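Local coordinates for protein CsuE (Acinetobacter baumannii, PDB 6FJY) that forms the tip adhesin subunit of archaic chaperone-usher Csu pili and probably mediates adhesion in biofilm formation, at residues L127-A139 against G144-A156. Sequence-based numbering, arbitrary orientation.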
loop_
_atom_site.group_PDB
_atom_site.type_symbol
_atom_site.label_atom_id
_atom_site.label_comp_id
_atom_site.label_asym_id
_atom_site.label_seq_id
_atom_site.Cartn_x
_atom_site.Cartn_y
_atom_site.Cartn_z
ATOM N N LEU D 127 -7.125 -0.177 24.173
ATOM C CA LEU D 127 -7.940 -1.333 24.523
ATOM C C LEU D 127 -7.446 -1.905 25.850
ATOM O O LEU D 127 -6.344 -2.462 25.925
ATOM C CB LEU D 127 -7.867 -2.374 23.418
ATOM C CG LEU D 127 -9.128 -3.128 23.008
ATOM C CD1 LEU D 127 -8.724 -4.472 22.370
ATOM C CD2 LEU D 127 -10.074 -3.317 24.162
ATOM N N LYS D 128 -8.264 -1.773 26.892
ATOM C CA LYS D 128 -7.972 -2.311 28.213
ATOM C C LYS D 128 -9.048 -3.322 28.566
ATOM O O LYS D 128 -10.235 -2.980 28.629
ATOM C CB LYS D 128 -7.910 -1.199 29.265
ATOM C CG LYS D 128 -6.712 -0.273 29.116
ATOM C CD LYS D 128 -6.663 0.764 30.230
ATOM C CE LYS D 128 -6.477 0.120 31.594
ATOM N NZ LYS D 128 -6.543 1.123 32.704
ATOM N N VAL D 129 -8.640 -4.559 28.800
ATOM C CA VAL D 129 -9.574 -5.632 29.098
ATOM C C VAL D 129 -9.145 -6.323 30.384
ATOM O O VAL D 129 -7.959 -6.615 30.587
ATOM C CB VAL D 129 -9.673 -6.649 27.938
ATOM C CG1 VAL D 129 -10.691 -7.727 28.258
ATOM C CG2 VAL D 129 -10.053 -5.946 26.646
ATOM N N LYS D 130 -10.114 -6.577 31.254
ATOM C CA LYS D 130 -9.920 -7.409 32.425
ATOM C C LYS D 130 -10.395 -8.811 32.081
ATOM O O LYS D 130 -11.550 -8.997 31.678
ATOM C CB LYS D 130 -10.673 -6.854 33.635
ATOM C CG LYS D 130 -10.297 -7.521 34.958
ATOM C CD LYS D 130 -10.909 -6.773 36.150
ATOM C CE LYS D 130 -10.374 -5.353 36.279
ATOM N NZ LYS D 130 -9.037 -5.310 36.950
ATOM N N TRP D 131 -9.501 -9.783 32.232
ATOM C CA TRP D 131 -9.759 -11.177 31.914
ATOM C C TRP D 131 -9.852 -11.998 33.191
ATOM O O TRP D 131 -9.074 -11.801 34.130
ATOM C CB TRP D 131 -8.653 -11.749 31.029
ATOM C CG TRP D 131 -8.322 -10.897 29.851
ATOM C CD1 TRP D 131 -7.448 -9.858 29.813
ATOM C CD2 TRP D 131 -8.863 -11.018 28.535
ATOM N NE1 TRP D 131 -7.408 -9.318 28.555
ATOM C CE2 TRP D 131 -8.266 -10.017 27.746
ATOM C CE3 TRP D 131 -9.786 -11.886 27.942
ATOM C CZ2 TRP D 131 -8.571 -9.852 26.395
ATOM C CZ3 TRP D 131 -10.083 -11.721 26.599
ATOM C CH2 TRP D 131 -9.482 -10.712 25.844
ATOM N N PHE D 132 -10.808 -12.921 33.208
ATOM C CA PHE D 132 -10.970 -13.907 34.270
ATOM C C PHE D 132 -10.990 -15.263 33.576
ATOM O O PHE D 132 -11.946 -15.579 32.859
ATOM C CB PHE D 132 -12.260 -13.669 35.063
ATOM C CG PHE D 132 -12.432 -12.251 35.566
ATOM C CD1 PHE D 132 -12.849 -11.236 34.715
ATOM C CD2 PHE D 132 -12.211 -11.946 36.902
ATOM C CE1 PHE D 132 -13.019 -9.932 35.182
ATOM C CE2 PHE D 132 -12.385 -10.651 37.383
ATOM C CZ PHE D 132 -12.790 -9.642 36.523
ATOM N N TYR D 133 -9.934 -16.058 33.757
ATOM C CA TYR D 133 -9.794 -17.288 32.989
ATOM C C TYR D 133 -9.325 -18.439 33.868
ATOM O O TYR D 133 -8.651 -18.242 34.884
ATOM C CB TYR D 133 -8.818 -17.118 31.811
ATOM C CG TYR D 133 -7.434 -16.659 32.206
ATOM C CD1 TYR D 133 -6.437 -17.580 32.522
ATOM C CD2 TYR D 133 -7.119 -15.309 32.256
ATOM C CE1 TYR D 133 -5.173 -17.166 32.879
ATOM C CE2 TYR D 133 -5.849 -14.882 32.616
ATOM C CZ TYR D 133 -4.884 -15.812 32.932
ATOM O OH TYR D 133 -3.627 -15.383 33.292
ATOM N N SER D 134 -9.700 -19.651 33.454
ATOM C CA SER D 134 -9.152 -20.895 33.997
ATOM C C SER D 134 -9.104 -21.898 32.849
ATOM O O SER D 134 -10.122 -22.512 32.508
ATOM C CB SER D 134 -9.975 -21.430 35.156
ATOM O OG SER D 134 -9.406 -22.632 35.633
ATOM N N VAL D 135 -7.924 -22.063 32.273
ATOM C CA VAL D 135 -7.726 -22.822 31.041
ATOM C C VAL D 135 -7.034 -24.133 31.388
ATOM O O VAL D 135 -6.012 -24.113 32.083
ATOM C CB VAL D 135 -6.898 -22.033 30.013
ATOM C CG1 VAL D 135 -6.854 -22.785 28.690
ATOM C CG2 VAL D 135 -7.473 -20.632 29.844
ATOM N N PRO D 136 -7.541 -25.272 30.923
ATOM C CA PRO D 136 -6.855 -26.543 31.168
ATOM C C PRO D 136 -5.556 -26.629 30.384
ATOM O O PRO D 136 -5.445 -26.137 29.260
ATOM C CB PRO D 136 -7.870 -27.591 30.694
ATOM C CG PRO D 136 -8.731 -26.862 29.714
ATOM C CD PRO D 136 -8.803 -25.444 30.180
ATOM N N ALA D 137 -4.563 -27.255 31.007
ATOM C CA ALA D 137 -3.222 -27.402 30.462
ATOM C C ALA D 137 -3.035 -28.795 29.875
ATOM O O ALA D 137 -3.738 -29.747 30.229
ATOM C CB ALA D 137 -2.172 -27.152 31.548
ATOM N N VAL D 138 -2.072 -28.904 28.956
ATOM C CA VAL D 138 -1.729 -30.220 28.434
ATOM C C VAL D 138 -1.248 -31.094 29.588
ATOM O O VAL D 138 -0.700 -30.609 30.586
ATOM C CB VAL D 138 -0.670 -30.149 27.319
ATOM C CG1 VAL D 138 -1.298 -29.700 26.029
ATOM C CG2 VAL D 138 0.466 -29.200 27.702
ATOM N N ALA D 139 -1.478 -32.396 29.453
ATOM C CA ALA D 139 -1.113 -33.349 30.491
ATOM C C ALA D 139 0.390 -33.390 30.752
ATOM O O ALA D 139 0.801 -33.767 31.853
ATOM C CB ALA D 139 -1.623 -34.744 30.107
ATOM N N GLY D 144 -3.991 -32.331 35.810
ATOM C CA GLY D 144 -4.830 -31.510 36.657
ATOM C C GLY D 144 -4.402 -30.069 36.796
ATOM O O GLY D 144 -4.868 -29.389 37.718
ATOM N N VAL D 145 -3.528 -29.580 35.915
ATOM C CA VAL D 145 -2.998 -28.223 36.000
ATOM C C VAL D 145 -3.888 -27.298 35.182
ATOM O O VAL D 145 -4.431 -27.692 34.143
ATOM C CB VAL D 145 -1.531 -28.177 35.523
ATOM C CG1 VAL D 145 -1.009 -26.753 35.488
ATOM C CG2 VAL D 145 -0.648 -29.022 36.437
ATOM N N PHE D 146 -4.058 -26.066 35.664
ATOM C CA PHE D 146 -4.888 -25.082 34.988
ATOM C C PHE D 146 -4.178 -23.738 34.961
ATOM O O PHE D 146 -3.563 -23.330 35.948
ATOM C CB PHE D 146 -6.257 -24.954 35.671
ATOM C CG PHE D 146 -7.096 -26.190 35.565
ATOM C CD1 PHE D 146 -6.979 -27.204 36.500
ATOM C CD2 PHE D 146 -7.995 -26.341 34.529
ATOM C CE1 PHE D 146 -7.744 -28.350 36.399
ATOM C CE2 PHE D 146 -8.765 -27.484 34.417
ATOM C CZ PHE D 146 -8.642 -28.490 35.355
ATOM N N PHE D 147 -4.247 -23.070 33.812
ATOM C CA PHE D 147 -3.756 -21.704 33.681
ATOM C C PHE D 147 -4.867 -20.758 34.125
ATOM O O PHE D 147 -5.957 -20.744 33.538
ATOM C CB PHE D 147 -3.329 -21.416 32.243
ATOM C CG PHE D 147 -2.352 -22.412 31.677
ATOM C CD1 PHE D 147 -1.289 -22.882 32.436
ATOM C CD2 PHE D 147 -2.502 -22.882 30.375
ATOM C CE1 PHE D 147 -0.387 -23.804 31.908
ATOM C CE2 PHE D 147 -1.604 -23.800 29.835
ATOM C CZ PHE D 147 -0.540 -24.263 30.603
ATOM N N GLU D 148 -4.604 -19.986 35.172
ATOM C CA GLU D 148 -5.647 -19.237 35.847
ATOM C C GLU D 148 -5.199 -17.812 36.127
ATOM O O GLU D 148 -4.016 -17.537 36.345
ATOM C CB GLU D 148 -6.063 -19.917 37.160
ATOM C CG GLU D 148 -6.916 -21.150 36.948
ATOM C CD GLU D 148 -6.874 -22.110 38.114
ATOM O OE1 GLU D 148 -5.887 -22.083 38.882
ATOM O OE2 GLU D 148 -7.821 -22.913 38.246
ATOM N N SER D 149 -6.170 -16.912 36.077
ATOM C CA SER D 149 -6.041 -15.558 36.563
ATOM C C SER D 149 -6.157 -15.574 38.083
ATOM O O SER D 149 -6.657 -16.544 38.659
ATOM C CB SER D 149 -7.123 -14.678 35.936
ATOM O OG SER D 149 -8.415 -15.169 36.239
ATOM N N PRO D 150 -5.707 -14.515 38.758
ATOM C CA PRO D 150 -5.519 -14.596 40.216
ATOM C C PRO D 150 -6.835 -14.724 40.974
ATOM O O PRO D 150 -7.784 -13.972 40.740
ATOM C CB PRO D 150 -4.806 -13.284 40.552
ATOM C CG PRO D 150 -5.183 -12.362 39.455
ATOM C CD PRO D 150 -5.278 -13.207 38.226
ATOM N N GLY D 151 -6.872 -15.679 41.901
ATOM C CA GLY D 151 -8.033 -15.902 42.735
ATOM C C GLY D 151 -9.078 -16.831 42.163
ATOM O O GLY D 151 -10.159 -16.951 42.751
ATOM N N PHE D 152 -8.795 -17.496 41.043
ATOM C CA PHE D 152 -9.789 -18.341 40.399
ATOM C C PHE D 152 -9.981 -19.641 41.169
ATOM O O PHE D 152 -9.014 -20.267 41.612
ATOM C CB PHE D 152 -9.389 -18.649 38.953
ATOM C CG PHE D 152 -10.567 -18.896 38.048
ATOM C CD1 PHE D 152 -11.268 -20.087 38.107
ATOM C CD2 PHE D 152 -10.993 -17.919 37.165
ATOM C CE1 PHE D 152 -12.364 -20.305 37.301
ATOM C CE2 PHE D 152 -12.084 -18.131 36.357
ATOM C CZ PHE D 152 -12.770 -19.330 36.423
ATOM N N ARG D 153 -11.241 -20.054 41.303
ATOM C CA ARG D 153 -11.599 -21.270 42.030
ATOM C C ARG D 153 -12.616 -22.051 41.205
ATOM O O ARG D 153 -13.756 -21.609 41.044
ATOM C CB ARG D 153 -12.156 -20.940 43.418
ATOM N N ARG D 154 -12.204 -23.203 40.675
ATOM C CA ARG D 154 -13.122 -24.138 40.038
ATOM C C ARG D 154 -13.711 -25.060 41.100
ATOM O O ARG D 154 -12.990 -25.554 41.975
ATOM C CB ARG D 154 -12.415 -24.977 38.966
ATOM C CG ARG D 154 -11.667 -24.190 37.891
ATOM C CD ARG D 154 -10.666 -25.069 37.132
ATOM N NE ARG D 154 -11.321 -25.953 36.170
ATOM C CZ ARG D 154 -11.486 -25.678 34.879
ATOM N NH1 ARG D 154 -11.030 -24.540 34.371
ATOM N NH2 ARG D 154 -12.107 -26.546 34.092
ATOM N N GLY D 155 -15.020 -25.277 41.029
ATOM C CA GLY D 155 -15.672 -26.266 41.861
ATOM C C GLY D 155 -16.123 -27.451 41.035
ATOM O O GLY D 155 -15.368 -27.940 40.189
ATOM N N ALA D 156 -17.355 -27.913 41.255
ATOM C CA ALA D 156 -17.961 -28.946 40.422
ATOM C C ALA D 156 -19.085 -28.377 39.563
ATOM O O ALA D 156 -18.991 -28.380 38.331
ATOM C CB ALA D 156 -18.484 -30.099 41.286
#
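The hydroxyl of Ser134 links two charged side chains. Arg154 NH1 gives it a nearly straight hydrogen bond, 2.8 Å from Ser134 OG, with the oxygen close to the guanidinium plane. Ser134 OG in turn donates to the anti lone pair of Glu148 OE2. The same NH1 makes a weak bond to Ser134 O. Arg154 NH2 bonds to Met45 O, so both terminal nitrogens of the guanidinium have a partner, and Phe146 CE2 lies over the centre of one of its faces.

Antiparallel backbone bonds run beside this group. Val135 and Phe147 form a hydrogen-bonded pair, with Val135 N 2.7 Å from Phe147 O and Phe147 N 2.7 Å from Val135 O. Ala137 N reaches Val145 O at 3.2 Å.

Next to the strand 146-148, Ser149 N donates to Tyr133 O. Ser149 OG lies between its own backbone N and carbonyl carbon (chi1 59°), where it accepts from Tyr133 N at 3.0 Å, in the place of a backbone carbonyl. Ser149 CB then sits over a face of the Tyr133 ring, a CH-pi contact.

Two more CH-pi contacts add to the packing. Ser134 CB lies 3.5 Å from the centroid of the Phe152 ring, over its face. Ala137 CB sits over a face of the Phe147 ring. On the sheet face shared by Val135 and Phe147, Cys2 touches both.

The contact closes a beta hairpin of the Ig-like, beta-sandwich adhesin. The buried Ser134 hydroxyl both accepts and donates, and through Arg154 it ties residues beyond strand 146-148 to the hairpin.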